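Local coordinates for putative riboflavin biosynthesis protein (Shewanella loihica, PDB 3KY8) that probably acts in riboflavin biosynthesis as a reductase of 5-amino-6-(5-phosphoribosylamino)uracil, at residues L60-T73 against G126-I138. Numbering follows the deposited sequence.
With SO4 (sulfate ion), chain E.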
loop_
_atom_site.group_PDB
_atom_site.type_symbol
_atom_site.label_atom_id
_atom_site.label_comp_id
_atom_site.label_asym_id
_atom_site.label_seq_id
_atom_site.Cartn_x
_atom_site.Cartn_y
_atom_site.Cartn_z
ATOM N N LEU A 60 -15.872 1.708 15.425
ATOM C CA LEU A 60 -14.906 0.693 15.772
ATOM C C LEU A 60 -14.873 0.516 17.304
ATOM O O LEU A 60 -15.030 -0.619 17.822
ATOM C CB LEU A 60 -13.531 1.083 15.238
ATOM C CG LEU A 60 -12.366 0.153 15.617
ATOM C CD1 LEU A 60 -12.425 -1.107 14.784
ATOM C CD2 LEU A 60 -11.055 0.926 15.415
HETATM N N MSE A 61 -14.732 1.630 18.028
HETATM C CA MSE A 61 -14.563 1.585 19.490
HETATM C C MSE A 61 -15.786 1.070 20.216
HETATM O O MSE A 61 -15.684 0.469 21.296
HETATM C CB MSE A 61 -14.198 2.951 20.054
HETATM C CG MSE A 61 -12.809 3.362 19.683
HETATM SE SE MSE A 61 -11.397 2.059 20.049
HETATM C CE MSE A 61 -11.688 1.886 21.973
ATOM N N GLU A 62 -16.953 1.320 19.633
ATOM C CA GLU A 62 -18.176 0.823 20.188
ATOM C C GLU A 62 -18.277 -0.686 19.978
ATOM O O GLU A 62 -18.878 -1.395 20.791
ATOM C CB GLU A 62 -19.358 1.517 19.541
ATOM C CG GLU A 62 -20.544 0.597 19.350
ATOM C CD GLU A 62 -21.832 1.258 19.661
ATOM O OE1 GLU A 62 -22.026 2.410 19.177
ATOM O OE2 GLU A 62 -22.638 0.609 20.381
ATOM N N ARG A 63 -17.721 -1.165 18.873
ATOM C CA ARG A 63 -17.783 -2.575 18.522
ATOM C C ARG A 63 -16.760 -3.422 19.269
ATOM O O ARG A 63 -17.047 -4.536 19.704
ATOM C CB ARG A 63 -17.591 -2.751 17.007
ATOM C CG ARG A 63 -17.439 -4.188 16.600
ATOM C CD ARG A 63 -17.204 -4.346 15.126
ATOM N NE ARG A 63 -16.908 -5.740 14.799
ATOM C CZ ARG A 63 -16.321 -6.143 13.662
ATOM N NH1 ARG A 63 -15.944 -5.279 12.732
ATOM N NH2 ARG A 63 -16.090 -7.428 13.457
ATOM N N VAL A 64 -15.538 -2.932 19.361
ATOM C CA VAL A 64 -14.473 -3.742 19.952
ATOM C C VAL A 64 -14.556 -3.826 21.479
ATOM O O VAL A 64 -15.085 -2.947 22.148
ATOM C CB VAL A 64 -13.080 -3.317 19.484
ATOM C CG1 VAL A 64 -13.009 -3.409 17.944
ATOM C CG2 VAL A 64 -12.696 -1.948 20.007
ATOM N N ASP A 65 -14.047 -4.926 22.005
ATOM C CA ASP A 65 -14.018 -5.171 23.445
ATOM C C ASP A 65 -12.722 -4.694 24.078
ATOM O O ASP A 65 -12.639 -4.482 25.299
ATOM C CB ASP A 65 -14.188 -6.668 23.695
ATOM C CG ASP A 65 -15.509 -7.176 23.217
ATOM O OD1 ASP A 65 -16.499 -6.557 23.571
ATOM O OD2 ASP A 65 -15.579 -8.177 22.496
ATOM N N GLY A 66 -11.691 -4.522 23.248
ATOM C CA GLY A 66 -10.396 -4.098 23.746
ATOM C C GLY A 66 -9.486 -3.947 22.564
ATOM O O GLY A 66 -9.870 -4.220 21.449
ATOM N N LEU A 67 -8.276 -3.519 22.843
ATOM C CA LEU A 67 -7.235 -3.304 21.867
ATOM C C LEU A 67 -6.081 -4.207 22.262
ATOM O O LEU A 67 -5.862 -4.437 23.451
ATOM C CB LEU A 67 -6.755 -1.838 21.913
ATOM C CG LEU A 67 -7.449 -0.723 21.100
ATOM C CD1 LEU A 67 -8.674 -0.099 21.727
ATOM C CD2 LEU A 67 -6.463 0.413 20.810
ATOM N N VAL A 68 -5.361 -4.741 21.274
ATOM C CA VAL A 68 -4.050 -5.375 21.501
ATOM C C VAL A 68 -3.046 -4.508 20.746
ATOM O O VAL A 68 -3.174 -4.315 19.539
ATOM C CB VAL A 68 -3.977 -6.837 21.008
ATOM C CG1 VAL A 68 -2.575 -7.412 21.191
ATOM C CG2 VAL A 68 -4.931 -7.683 21.737
HETATM N N MSE A 69 -2.085 -3.950 21.480
HETATM C CA MSE A 69 -1.174 -2.865 20.987
HETATM C C MSE A 69 0.258 -3.192 21.346
HETATM O O MSE A 69 0.523 -3.831 22.370
HETATM C CB MSE A 69 -1.560 -1.575 21.697
HETATM C CG MSE A 69 -0.726 -0.391 21.341
HETATM SE SE MSE A 69 -1.239 1.178 22.317
HETATM C CE MSE A 69 -3.040 1.431 21.664
ATOM N N GLY A 70 1.215 -2.761 20.539
ATOM C CA GLY A 70 2.628 -2.989 20.939
ATOM C C GLY A 70 3.146 -1.870 21.809
ATOM O O GLY A 70 2.476 -0.873 21.964
ATOM N N ARG A 71 4.357 -2.028 22.345
ATOM C CA ARG A 71 4.969 -0.992 23.189
ATOM C C ARG A 71 5.363 0.241 22.388
ATOM O O ARG A 71 5.288 1.329 22.913
ATOM C CB ARG A 71 6.172 -1.515 24.012
ATOM C CG ARG A 71 6.410 -0.751 25.339
ATOM C CD ARG A 71 7.394 -1.469 26.335
ATOM N NE ARG A 71 7.708 -0.655 27.527
ATOM N N ASN A 72 5.749 0.094 21.125
ATOM C CA ASN A 72 6.085 1.267 20.340
ATOM C C ASN A 72 4.920 2.231 20.218
ATOM O O ASN A 72 5.146 3.429 20.283
ATOM C CB ASN A 72 6.535 0.913 18.932
ATOM C CG ASN A 72 7.843 0.158 18.907
ATOM O OD1 ASN A 72 7.964 -0.856 18.214
ATOM N ND2 ASN A 72 8.819 0.626 19.670
ATOM N N THR A 73 3.700 1.715 19.995
ATOM C CA THR A 73 2.528 2.569 19.868
ATOM C C THR A 73 2.195 3.124 21.258
ATOM O O THR A 73 1.923 4.319 21.392
ATOM C CB THR A 73 1.321 1.824 19.230
ATOM O OG1 THR A 73 1.699 1.328 17.940
ATOM C CG2 THR A 73 0.082 2.736 19.058
ATOM N N GLY A 126 -14.313 -12.851 27.503
ATOM C CA GLY A 126 -15.327 -12.048 26.852
ATOM C C GLY A 126 -14.830 -10.901 26.007
ATOM O O GLY A 126 -15.623 -10.089 25.571
ATOM N N PHE A 127 -13.524 -10.834 25.780
ATOM C CA PHE A 127 -12.909 -9.871 24.874
ATOM C C PHE A 127 -12.707 -10.590 23.534
ATOM O O PHE A 127 -11.674 -11.170 23.255
ATOM C CB PHE A 127 -11.578 -9.343 25.457
ATOM C CG PHE A 127 -11.726 -8.662 26.792
ATOM C CD1 PHE A 127 -12.182 -7.342 26.877
ATOM C CD2 PHE A 127 -11.444 -9.340 27.970
ATOM C CE1 PHE A 127 -12.333 -6.718 28.115
ATOM C CE2 PHE A 127 -11.562 -8.719 29.194
ATOM C CZ PHE A 127 -12.014 -7.404 29.268
ATOM N N ASN A 128 -13.754 -10.574 22.739
ATOM C CA ASN A 128 -13.892 -11.393 21.551
ATOM C C ASN A 128 -13.559 -10.599 20.291
ATOM O O ASN A 128 -12.968 -11.136 19.347
ATOM C CB ASN A 128 -15.347 -11.911 21.449
ATOM C CG ASN A 128 -15.757 -12.793 22.628
ATOM O OD1 ASN A 128 -16.878 -12.689 23.146
ATOM N ND2 ASN A 128 -14.863 -13.644 23.063
ATOM N N GLU A 129 -13.941 -9.328 20.289
ATOM C CA GLU A 129 -13.645 -8.415 19.182
ATOM C C GLU A 129 -12.518 -7.475 19.600
ATOM O O GLU A 129 -12.663 -6.662 20.502
ATOM C CB GLU A 129 -14.927 -7.676 18.760
ATOM C CG GLU A 129 -15.875 -8.609 17.965
ATOM C CD GLU A 129 -17.273 -8.048 17.792
ATOM O OE1 GLU A 129 -17.899 -7.747 18.836
ATOM O OE2 GLU A 129 -17.772 -7.936 16.628
ATOM N N LEU A 130 -11.357 -7.660 18.985
ATOM C CA LEU A 130 -10.141 -6.971 19.381
ATOM C C LEU A 130 -9.635 -6.085 18.268
ATOM O O LEU A 130 -9.577 -6.491 17.119
ATOM C CB LEU A 130 -9.084 -7.984 19.791
ATOM C CG LEU A 130 -9.460 -8.833 21.024
ATOM C CD1 LEU A 130 -8.478 -10.033 21.226
ATOM C CD2 LEU A 130 -9.630 -7.918 22.236
ATOM N N TYR A 131 -9.283 -4.866 18.639
ATOM C CA TYR A 131 -8.698 -3.872 17.733
ATOM C C TYR A 131 -7.163 -3.985 17.831
ATOM O O TYR A 131 -6.552 -3.571 18.803
ATOM C CB TYR A 131 -9.268 -2.498 18.110
ATOM C CG TYR A 131 -8.605 -1.272 17.525
ATOM C CD1 TYR A 131 -7.874 -1.323 16.338
ATOM C CD2 TYR A 131 -8.791 -0.033 18.124
ATOM C CE1 TYR A 131 -7.281 -0.198 15.823
ATOM C CE2 TYR A 131 -8.218 1.101 17.599
ATOM C CZ TYR A 131 -7.474 1.007 16.450
ATOM O OH TYR A 131 -6.903 2.132 15.957
ATOM N N ILE A 132 -6.568 -4.619 16.820
ATOM C CA ILE A 132 -5.142 -4.883 16.804
ATOM C C ILE A 132 -4.426 -3.664 16.203
ATOM O O ILE A 132 -4.710 -3.277 15.048
ATOM C CB ILE A 132 -4.798 -6.150 15.984
ATOM C CG1 ILE A 132 -5.713 -7.328 16.344
ATOM C CG2 ILE A 132 -3.352 -6.520 16.193
ATOM C CD1 ILE A 132 -5.856 -7.652 17.840
ATOM N N ASP A 133 -3.511 -3.059 16.973
ATOM C CA ASP A 133 -2.855 -1.810 16.563
ATOM C C ASP A 133 -1.346 -1.859 16.763
ATOM O O ASP A 133 -0.850 -2.502 17.661
ATOM C CB ASP A 133 -3.434 -0.603 17.317
ATOM C CG ASP A 133 -3.115 0.735 16.620
ATOM O OD1 ASP A 133 -3.033 0.787 15.364
ATOM O OD2 ASP A 133 -2.981 1.743 17.335
ATOM N N GLY A 134 -0.618 -1.183 15.886
ATOM C CA GLY A 134 0.825 -1.171 15.947
ATOM C C GLY A 134 1.371 -2.044 14.845
ATOM O O GLY A 134 0.912 -3.155 14.669
ATOM N N GLY A 135 2.397 -1.546 14.162
ATOM C CA GLY A 135 3.032 -2.225 13.045
ATOM C C GLY A 135 3.642 -3.568 13.364
ATOM O O GLY A 135 3.389 -4.539 12.655
ATOM N N VAL A 136 4.444 -3.636 14.417
ATOM C CA VAL A 136 5.060 -4.891 14.794
ATOM C C VAL A 136 3.986 -5.877 15.226
ATOM O O VAL A 136 4.067 -7.029 14.879
ATOM C CB VAL A 136 6.186 -4.737 15.852
ATOM C CG1 VAL A 136 6.871 -6.129 16.208
ATOM C CG2 VAL A 136 7.250 -3.752 15.321
ATOM N N THR A 137 2.985 -5.415 15.960
ATOM C CA THR A 137 1.920 -6.280 16.473
ATOM C C THR A 137 1.102 -6.820 15.336
ATOM O O THR A 137 0.883 -8.022 15.259
ATOM C CB THR A 137 1.011 -5.536 17.512
ATOM O OG1 THR A 137 1.835 -5.007 18.559
ATOM C CG2 THR A 137 -0.005 -6.462 18.138
ATOM N N ILE A 138 0.678 -5.945 14.431
ATOM C CA ILE A 138 -0.076 -6.354 13.233
ATOM C C ILE A 138 0.737 -7.348 12.398
ATOM O O ILE A 138 0.259 -8.422 12.000
ATOM C CB ILE A 138 -0.492 -5.095 12.366
ATOM C CG1 ILE A 138 -1.505 -4.232 13.147
ATOM C CG2 ILE A 138 -1.072 -5.510 10.977
ATOM C CD1 ILE A 138 -1.705 -2.820 12.537
HETATM S S SO4 E . 4.105 -1.840 17.870
HETATM O O1 SO4 E . 4.838 -1.524 16.676
HETATM O O2 SO4 E . 5.012 -2.258 18.903
HETATM O O3 SO4 E . 3.243 -2.988 17.625
HETATM O O4 SO4 E . 3.338 -0.682 18.256
HETATM O O HOH W 1 -17.100 -9.969 15.000
HETATM O O HOH W 2 -17.976 -9.202 21.888
#
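Tyr131 packs against Leu60 and Leu67 where parallel neighbours 66-70 and 129-133 meet. Leu60 CD2 makes a CH-pi contact over the ring centre, 3.5 Å from the Tyr131 centroid; Leu67 CG lies 3.3 Å from Tyr131 CD2, and the selenium of selenomethionine Met61 meets the ring obliquely, a Met-aromatic contact. Tyr131 CG, anti to N (chi1 167°), puts the ring beneath helix 57-63, its hydroxyl bonded to Phe25 O. On the other sheet face Val68 CB meets Ile132 CD1. Beyond this dense middle, the loop into strand 129-133 is more open to solvent, with two waters among charged side chains. Asp65 OD2 accepts Asn128 N and Glu129 N, each at 3.0 Å, from opposite faces of its carboxylate. A leucine here would probably leave both amides without this acceptor and let the turn shift. Arg63 NE forms a salt bridge with Glu129 OE2 (3.0 Å) from above the carboxylate plane, and Arg63 NH1 a second with Glu149. At the far end Thr73 OG1 and Thr137 OG1 grip O4 and O3 of a sulfate, probably from the crystallisation liquor (each 2.6 Å). Two helix N-termini converge on it beside Gly70 and Gly134, where any side chain would strike it, consistent with a site for an anionic group, perhaps a phosphate.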